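Local coordinates for protein ATP phosphoribosyltransferase regulatory subunit (Thermotoga maritima, PDB 1USY) that joins HisG subunits in a complex for the first step of histidine biosynthesis and may allow feedback regulation of ATP phosphoribosyltransferase activity by histidine, at residues E96-R100 with G254-V258; I129-V134 with V201-L205; D137-P143 with I171-V176. All coordinates share one frame. Residues are numbered along the deposited sequence.

In the fold
The three contacts nest one inside the next along the chain. From the N terminus, strand 86-98 supplies the first half of interaction 1, strand 125-131 that of interaction 2, and helix 135-139, which follows directly, that of interaction 3. The loops then close in reverse order: 171-176 returns to 137-143, joining the end of helix 135-139 to the start of helix 174-185, 201-205 brings helix 199-215 onto the end of strand 125-131, and 254-258 finally reaches 96-100. Interactions 1 and 2 both involve the large mixed sheet of the class II synthetase-like fold, their centres about 15 Å apart. Interaction 3 lies further out, its centre about 29 Å from that of interaction 1, among helices where histidine binds.

Interaction 1 of 3, residues E96-R100 with G254-V258; sequences EKVPR and GEYTV
Strands 96-98 and 254-257 run roughly the same way, at 39° and 9.6 Å between axes, with CA atoms 9.8 Å apart for E96 and G254 and 8.1 Å for R100 and E255. A cis peptide precedes P99. G254, at phi/psi 157/171, adopts a conformation where a CB would strike the preceding carbonyl. E255 (chi1 m, chi2 t) puts OE1 3.5 Å from R100 NE, a charge-only salt bridge with the oxygen well out of the guanidinium plane; its stronger partner is S106. In the antiparallel part of the class II synthetase-like sheet, strand 262-269 lies between these two strands, so long side chains must span the gap. Y256 (chi1 p, chi2 92°) is long enough, and its OH donates to OE1 of the buried E96 carboxylate at 2.6 Å. V98 CG2 packs 4.2 Å from Y256 CZ, beside helix 54-63. R100 (chi1 and chi2 t) bends at chi3 93°, sending NH1 to Y256 O, a weak 3.5 Å hydrogen bond.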
loop_
_atom_site.group_PDB
_atom_site.type_symbol
_atom_site.label_atom_id
_atom_site.label_comp_id
_atom_site.label_asym_id
_atom_site.label_seq_id
_atom_site.Cartn_x
_atom_site.Cartn_y
_atom_site.Cartn_z
ATOM N N GLU B 96 -21.238 -13.031 23.062
ATOM C CA GLU B 96 -21.565 -11.631 23.086
ATOM C C GLU B 96 -23.090 -11.532 23.271
ATOM O O GLU B 96 -23.846 -12.039 22.439
ATOM C CB GLU B 96 -21.105 -11.044 21.762
ATOM C CG GLU B 96 -20.459 -9.686 21.852
ATOM C CD GLU B 96 -19.264 -9.642 22.777
ATOM O OE1 GLU B 96 -19.405 -9.007 23.833
ATOM O OE2 GLU B 96 -18.181 -10.189 22.442
ATOM N N LYS B 97 -23.540 -10.949 24.387
ATOM C CA LYS B 97 -24.967 -10.617 24.591
ATOM C C LYS B 97 -25.187 -9.103 24.777
ATOM O O LYS B 97 -24.725 -8.504 25.739
ATOM C CB LYS B 97 -25.561 -11.390 25.758
ATOM C CG LYS B 97 -26.834 -10.795 26.303
ATOM C CD LYS B 97 -28.094 -11.611 26.042
ATOM C CE LYS B 97 -29.307 -10.834 26.625
ATOM N NZ LYS B 97 -30.624 -11.480 26.521
ATOM N N VAL B 98 -25.858 -8.483 23.819
ATOM C CA VAL B 98 -26.178 -7.067 23.898
ATOM C C VAL B 98 -27.640 -6.950 23.529
ATOM O O VAL B 98 -27.995 -7.257 22.382
ATOM C CB VAL B 98 -25.395 -6.214 22.873
ATOM C CG1 VAL B 98 -25.699 -4.731 23.059
ATOM C CG2 VAL B 98 -23.900 -6.488 22.939
ATOM N N PRO B 99 -28.484 -6.479 24.449
ATOM C CA PRO B 99 -28.107 -5.878 25.727
ATOM C C PRO B 99 -28.129 -6.835 26.915
ATOM O O PRO B 99 -28.911 -7.793 26.956
ATOM C CB PRO B 99 -29.174 -4.797 25.932
ATOM C CG PRO B 99 -30.174 -4.989 24.791
ATOM C CD PRO B 99 -29.939 -6.379 24.237
ATOM N N ARG B 100 -27.249 -6.546 27.869
ATOM C CA ARG B 100 -27.233 -7.183 29.169
ATOM C C ARG B 100 -28.383 -6.601 29.945
ATOM O O ARG B 100 -28.430 -5.400 30.194
ATOM C CB ARG B 100 -25.916 -6.883 29.885
ATOM C CG ARG B 100 -25.905 -7.201 31.376
ATOM C CD ARG B 100 -24.595 -6.877 32.068
ATOM N NE ARG B 100 -24.584 -5.533 32.659
ATOM C CZ ARG B 100 -23.972 -4.477 32.124
ATOM N NH1 ARG B 100 -23.312 -4.582 30.975
ATOM N NH2 ARG B 100 -24.011 -3.304 32.741
ATOM N N GLY B 254 -16.107 -9.763 30.119
ATOM C CA GLY B 254 -16.621 -8.771 31.044
ATOM C C GLY B 254 -17.808 -7.959 30.605
ATOM O O GLY B 254 -18.233 -8.013 29.471
ATOM N N GLU B 255 -18.358 -7.200 31.543
ATOM C CA GLU B 255 -19.414 -6.243 31.257
ATOM C C GLU B 255 -18.832 -4.942 30.686
ATOM O O GLU B 255 -17.739 -4.507 31.073
ATOM C CB GLU B 255 -20.198 -5.964 32.527
ATOM C CG GLU B 255 -20.994 -7.171 33.006
ATOM C CD GLU B 255 -21.694 -6.965 34.357
ATOM O OE1 GLU B 255 -22.661 -7.696 34.636
ATOM O OE2 GLU B 255 -21.271 -6.105 35.157
ATOM N N TYR B 256 -19.582 -4.327 29.768
ATOM C CA TYR B 256 -19.166 -3.096 29.097
ATOM C C TYR B 256 -20.365 -2.262 28.722
ATOM O O TYR B 256 -21.487 -2.767 28.618
ATOM C CB TYR B 256 -18.360 -3.399 27.834
ATOM C CG TYR B 256 -19.050 -4.358 26.882
ATOM C CD1 TYR B 256 -19.860 -3.877 25.850
ATOM C CD2 TYR B 256 -18.899 -5.750 27.015
ATOM C CE1 TYR B 256 -20.503 -4.753 24.969
ATOM C CE2 TYR B 256 -19.550 -6.633 26.142
ATOM C CZ TYR B 256 -20.349 -6.114 25.116
ATOM O OH TYR B 256 -20.982 -6.935 24.226
ATOM N N THR B 257 -20.102 -0.978 28.500
ATOM C CA THR B 257 -21.096 -0.020 28.021
ATOM C C THR B 257 -20.650 0.630 26.706
ATOM O O THR B 257 -19.524 1.136 26.609
ATOM C CB THR B 257 -21.312 1.053 29.096
ATOM O OG1 THR B 257 -21.870 0.430 30.251
ATOM C CG2 THR B 257 -22.394 2.022 28.691
ATOM N N VAL B 258 -21.519 0.620 25.694
ATOM C CA VAL B 258 -21.270 1.415 24.472
ATOM C C VAL B 258 -22.448 2.327 24.206
ATOM O O VAL B 258 -23.442 1.918 23.609
ATOM C CB VAL B 258 -20.948 0.565 23.185
ATOM C CG1 VAL B 258 -20.374 1.460 22.070
ATOM C CG2 VAL B 258 -19.991 -0.593 23.483
HETATM O O HOH W 1 -25.668 -6.289 35.210
#

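Interaction 2 of 3, residues I129-V134 with V201-L205; sequences IGHTGV and VREDL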
loop_
_atom_site.group_PDB
_atom_site.type_symbol
_atom_site.label_atom_id
_atom_site.label_comp_id
_atom_site.label_asym_id
_atom_site.label_seq_id
_atom_site.Cartn_x
_atom_site.Cartn_y
_atom_site.Cartn_z
ATOM N N ILE B 129 -11.880 -12.877 39.237
ATOM C CA ILE B 129 -12.985 -11.925 39.024
ATOM C C ILE B 129 -12.601 -10.533 39.497
ATOM O O ILE B 129 -11.879 -10.349 40.474
ATOM C CB ILE B 129 -14.275 -12.346 39.774
ATOM C CG1 ILE B 129 -14.724 -13.774 39.419
ATOM C CG2 ILE B 129 -15.401 -11.307 39.540
ATOM C CD1 ILE B 129 -15.647 -13.840 38.194
ATOM N N GLY B 130 -13.103 -9.541 38.799
ATOM C CA GLY B 130 -12.785 -8.168 39.114
ATOM C C GLY B 130 -14.036 -7.346 38.876
ATOM O O GLY B 130 -15.052 -7.843 38.384
ATOM N N HIS B 131 -13.951 -6.075 39.218
ATOM C CA HIS B 131 -15.041 -5.184 38.973
ATOM C C HIS B 131 -14.515 -3.799 38.819
ATOM O O HIS B 131 -13.751 -3.294 39.635
ATOM C CB HIS B 131 -16.018 -5.213 40.122
ATOM C CG HIS B 131 -17.365 -4.678 39.780
ATOM N ND1 HIS B 131 -18.449 -5.498 39.574
ATOM C CD2 HIS B 131 -17.810 -3.411 39.629
ATOM C CE1 HIS B 131 -19.519 -4.757 39.333
ATOM N NE2 HIS B 131 -19.154 -3.487 39.343
ATOM N N THR B 132 -14.968 -3.179 37.758
ATOM C CA THR B 132 -14.436 -1.923 37.318
ATOM C C THR B 132 -15.009 -0.775 38.165
ATOM O O THR B 132 -14.452 0.320 38.188
ATOM C CB THR B 132 -14.820 -1.827 35.854
ATOM O OG1 THR B 132 -13.867 -1.054 35.134
ATOM C CG2 THR B 132 -16.112 -1.125 35.677
ATOM N N GLY B 133 -16.101 -1.038 38.894
ATOM C CA GLY B 133 -16.770 -0.024 39.703
ATOM C C GLY B 133 -16.045 0.315 41.000
ATOM O O GLY B 133 -16.509 1.118 41.783
ATOM N N VAL B 134 -14.880 -0.279 41.211
ATOM C CA VAL B 134 -14.091 -0.015 42.411
ATOM C C VAL B 134 -13.275 1.299 42.344
ATOM O O VAL B 134 -12.985 1.914 43.367
ATOM C CB VAL B 134 -13.180 -1.245 42.761
ATOM C CG1 VAL B 134 -12.289 -1.639 41.601
ATOM C CG2 VAL B 134 -12.323 -0.969 43.967
ATOM N N VAL B 201 -21.156 -2.938 43.780
ATOM C CA VAL B 201 -19.937 -3.672 43.395
ATOM C C VAL B 201 -19.853 -5.004 44.170
ATOM O O VAL B 201 -19.689 -6.088 43.578
ATOM C CB VAL B 201 -18.676 -2.783 43.602
ATOM C CG1 VAL B 201 -17.380 -3.556 43.465
ATOM C CG2 VAL B 201 -18.702 -1.621 42.627
ATOM N N ARG B 202 -20.024 -4.905 45.483
ATOM C CA ARG B 202 -19.984 -6.068 46.375
ATOM C C ARG B 202 -21.063 -7.141 46.078
ATOM O O ARG B 202 -20.749 -8.330 46.074
ATOM C CB ARG B 202 -20.041 -5.607 47.837
ATOM C CG ARG B 202 -19.612 -6.667 48.884
ATOM C CD ARG B 202 -20.238 -6.438 50.267
ATOM N NE ARG B 202 -20.051 -5.055 50.725
ATOM C CZ ARG B 202 -18.885 -4.572 51.169
ATOM N NH1 ARG B 202 -17.810 -5.349 51.225
ATOM N NH2 ARG B 202 -18.783 -3.309 51.551
ATOM N N GLU B 203 -22.306 -6.733 45.816
ATOM C CA GLU B 203 -23.370 -7.674 45.427
ATOM C C GLU B 203 -23.043 -8.422 44.132
ATOM O O GLU B 203 -23.296 -9.634 44.000
ATOM C CB GLU B 203 -24.711 -6.966 45.248
ATOM C CG GLU B 203 -24.946 -5.788 46.159
ATOM C CD GLU B 203 -25.084 -6.208 47.609
ATOM O OE1 GLU B 203 -24.114 -5.995 48.379
ATOM O OE2 GLU B 203 -26.161 -6.749 47.984
ATOM N N ASP B 204 -22.504 -7.681 43.174
ATOM C CA ASP B 204 -22.054 -8.260 41.914
ATOM C C ASP B 204 -20.921 -9.276 42.091
ATOM O O ASP B 204 -21.017 -10.395 41.588
ATOM C CB ASP B 204 -21.641 -7.157 40.949
ATOM C CG ASP B 204 -22.825 -6.559 40.255
ATOM O OD1 ASP B 204 -22.658 -5.564 39.517
ATOM O OD2 ASP B 204 -23.971 -7.031 40.407
ATOM N N LEU B 205 -19.860 -8.888 42.794
ATOM C CA LEU B 205 -18.777 -9.831 43.090
ATOM C C LEU B 205 -19.301 -11.093 43.850
ATOM O O LEU B 205 -18.975 -12.210 43.483
ATOM C CB LEU B 205 -17.649 -9.140 43.870
ATOM C CG LEU B 205 -16.818 -8.180 43.028
ATOM C CD1 LEU B 205 -16.019 -7.225 43.881
ATOM C CD2 LEU B 205 -15.885 -8.964 42.132
#
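Strand 129-131 and helix segment 201-205 point in nearly opposite directions, at 160°, with their axes 9.1 Å apart. The backbones come nearest beyond the strand, where the CA atoms of G133 and V201 are 6.1 Å apart. Glycine suits that spot because an ideal CB on G133 would fall only 2.9 Å from V201 CG2. The i to i+4 bond from L205 N to V201 O, 2.9 Å, marks regular helix, whose periodicity puts V201, D204 and L205 on the face that meets the strand.

H131, with chi1 t, projects its ring into this face. V201 CG1 sits 4.2 Å from the ring centroid, 28° off the normal, a CH-pi contact well matched to a compact beta-branched residue. These elements belong to a beta-alpha-beta crossover: strand 125-131 is parallel to its neighbour 220-223, and the long connection, which contains several helices, ends with helix 199-215 lying against the sheet. At the H131 ring edge, D204 OD1 approaches CE1 to 3.2 Å, a carbon rather than a ring nitrogen, so proximity here brings no hydrogen bond. Further back along the strand, I129 CG2 meets L205 CD2 at 3.5 Å, while L205 CG lies 4.2 Å from H131 CB. L192 and L197 also touch the L205 side chain, and I129 also touches F239 of the neighbouring strand 237-243.

Interaction 3 of 3, residues D137-P143 with I171-V176; sequences DLLKEIP and IDLSRV
R175 (chi1 32°, chi2 t, chi3 m) lays one face of its guanidinium over L138, whose CD2 is 3.9 Å from R175 CZ. In the helical region between strands 125-131 and 220-223 of the class II synthetase-like fold, this joins the end of helix 135-139 to the start of helix 174-185. The segments run in opposite senses: CA atoms of L138 and V176, and of I142 and I171, are each 7.0 Å apart. The chain leaves helical geometry at K140, and E141 turns it at phi/psi 166/-27. Carboxylates suit the guanidinium edge: R175 NH2 makes a salt bridge to D137 OD1 at 2.9 Å and NH1 a weaker one to E141 OE2 at 3.4 Å; NH1 also hydrogen-bonds the D137 backbone O at 3.3 Å. The strongest partner of R175, D196, lies outside the two segments and pairs with NE. Beside this polar cluster, apolar side chains pack: I142 CD1 lies 3.4 Å from L173 CD2 and 3.8 Å from V176 CG2, and P143 CG meets I171 CD1 at 3.6 Å. I180 and I184, further along helix 174-185, line a histidine pocket. D172 OD1 accepts from S174 N at 2.8 Å in an Asx turn.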
loop_
_atom_site.group_PDB
_atom_site.type_symbol
_atom_site.label_atom_id
_atom_site.label_comp_id
_atom_site.label_asym_id
_atom_site.label_seq_id
_atom_site.Cartn_x
_atom_site.Cartn_y
_atom_site.Cartn_z
ATOM N N ASP B 137 -14.633 5.194 43.365
ATOM C CA ASP B 137 -14.732 5.240 44.807
ATOM C C ASP B 137 -13.373 5.343 45.451
ATOM O O ASP B 137 -13.217 6.041 46.434
ATOM C CB ASP B 137 -15.435 3.990 45.309
ATOM C CG ASP B 137 -15.564 3.968 46.815
ATOM O OD1 ASP B 137 -15.097 2.962 47.422
ATOM O OD2 ASP B 137 -16.093 4.916 47.461
ATOM N N LEU B 138 -12.394 4.648 44.897
ATOM C CA LEU B 138 -11.021 4.730 45.408
ATOM C C LEU B 138 -10.303 6.071 45.086
ATOM O O LEU B 138 -9.539 6.578 45.894
ATOM C CB LEU B 138 -10.185 3.546 44.893
ATOM C CG LEU B 138 -9.851 2.339 45.785
ATOM C CD1 LEU B 138 -8.773 1.534 45.141
ATOM C CD2 LEU B 138 -9.417 2.718 47.200
ATOM N N LEU B 139 -10.613 6.655 43.903
ATOM C CA LEU B 139 -9.811 7.750 43.338
ATOM C C LEU B 139 -10.032 9.026 44.137
ATOM O O LEU B 139 -9.123 9.540 44.794
ATOM C CB LEU B 139 -10.177 7.997 41.893
ATOM C CG LEU B 139 -9.113 7.516 40.898
ATOM C CD1 LEU B 139 -7.924 6.786 41.564
ATOM C CD2 LEU B 139 -9.707 6.550 39.872
ATOM N N LYS B 140 -11.235 9.612 44.130
ATOM C CA LYS B 140 -11.337 10.803 44.956
ATOM C C LYS B 140 -11.497 10.416 46.454
ATOM O O LYS B 140 -12.458 9.730 46.868
ATOM C CB LYS B 140 -12.409 11.796 44.597
ATOM C CG LYS B 140 -11.953 13.215 45.051
ATOM C CD LYS B 140 -10.494 13.548 44.647
ATOM C CE LYS B 140 -10.369 13.923 43.173
ATOM N NZ LYS B 140 -11.328 14.961 42.775
ATOM N N GLU B 141 -10.483 10.940 47.020
ATOM C CA GLU B 141 -9.997 10.961 48.382
ATOM C C GLU B 141 -8.581 11.470 48.156
ATOM O O GLU B 141 -7.978 12.110 49.022
ATOM C CB GLU B 141 -10.013 9.537 49.018
ATOM C CG GLU B 141 -10.204 9.535 50.554
ATOM C CD GLU B 141 -10.389 8.121 51.143
ATOM O OE1 GLU B 141 -11.049 7.949 52.241
ATOM O OE2 GLU B 141 -9.884 7.097 50.541
ATOM N N ILE B 142 -8.191 11.129 46.920
ATOM C CA ILE B 142 -6.872 11.367 46.325
ATOM C C ILE B 142 -6.904 12.495 45.278
ATOM O O ILE B 142 -7.755 12.523 44.384
ATOM C CB ILE B 142 -6.458 10.043 45.667
ATOM C CG1 ILE B 142 -6.107 8.984 46.726
ATOM C CG2 ILE B 142 -5.244 10.169 44.731
ATOM C CD1 ILE B 142 -6.136 7.550 46.194
ATOM N N PRO B 143 -5.842 13.356 45.314
ATOM C CA PRO B 143 -5.665 14.501 44.382
ATOM C C PRO B 143 -5.761 14.230 42.881
ATOM O O PRO B 143 -5.301 13.195 42.416
ATOM C CB PRO B 143 -4.267 15.031 44.743
ATOM C CG PRO B 143 -4.151 14.742 46.205
ATOM C CD PRO B 143 -4.768 13.324 46.333
ATOM N N ILE B 171 -0.559 12.091 51.589
ATOM C CA ILE B 171 -1.946 11.669 51.356
ATOM C C ILE B 171 -2.114 10.299 51.985
ATOM O O ILE B 171 -1.145 9.543 52.091
ATOM C CB ILE B 171 -2.254 11.553 49.842
ATOM C CG1 ILE B 171 -2.415 12.932 49.205
ATOM C CG2 ILE B 171 -3.534 10.763 49.589
ATOM C CD1 ILE B 171 -1.437 13.195 48.092
ATOM N N ASP B 172 -3.333 9.958 52.384
ATOM C CA ASP B 172 -3.601 8.575 52.770
ATOM C C ASP B 172 -4.080 7.704 51.583
ATOM O O ASP B 172 -5.146 7.953 50.993
ATOM C CB ASP B 172 -4.587 8.505 53.940
ATOM C CG ASP B 172 -4.572 7.141 54.636
ATOM O OD1 ASP B 172 -3.991 6.168 54.077
ATOM O OD2 ASP B 172 -5.127 6.953 55.747
ATOM N N LEU B 173 -3.270 6.694 51.250
ATOM C CA LEU B 173 -3.609 5.710 50.217
ATOM C C LEU B 173 -3.680 4.265 50.787
ATOM O O LEU B 173 -3.528 3.263 50.048
ATOM C CB LEU B 173 -2.629 5.805 49.033
ATOM C CG LEU B 173 -2.119 7.181 48.569
ATOM C CD1 LEU B 173 -0.713 7.077 48.026
ATOM C CD2 LEU B 173 -2.974 7.768 47.489
ATOM N N SER B 174 -3.924 4.183 52.100
ATOM C CA SER B 174 -4.100 2.919 52.839
ATOM C C SER B 174 -5.171 1.962 52.270
ATOM O O SER B 174 -4.988 0.734 52.266
ATOM C CB SER B 174 -4.412 3.195 54.317
ATOM O OG SER B 174 -5.776 3.502 54.451
ATOM N N ARG B 175 -6.293 2.505 51.797
ATOM C CA ARG B 175 -7.258 1.639 51.131
ATOM C C ARG B 175 -6.839 1.241 49.719
ATOM O O ARG B 175 -7.342 0.233 49.193
ATOM C CB ARG B 175 -8.693 2.196 51.158
ATOM C CG ARG B 175 -8.849 3.702 51.119
ATOM C CD ARG B 175 -10.286 4.185 51.424
ATOM N NE ARG B 175 -11.295 3.311 50.828
ATOM C CZ ARG B 175 -12.107 3.620 49.820
ATOM N NH1 ARG B 175 -12.092 4.825 49.250
ATOM N NH2 ARG B 175 -12.954 2.709 49.376
ATOM N N VAL B 176 -5.900 1.986 49.109
ATOM C CA VAL B 176 -5.282 1.544 47.858
ATOM C C VAL B 176 -4.364 0.359 48.184
ATOM O O VAL B 176 -4.417 -0.696 47.550
ATOM C CB VAL B 176 -4.454 2.643 47.175
ATOM C CG1 VAL B 176 -3.767 2.087 45.934
ATOM C CG2 VAL B 176 -5.320 3.839 46.790
#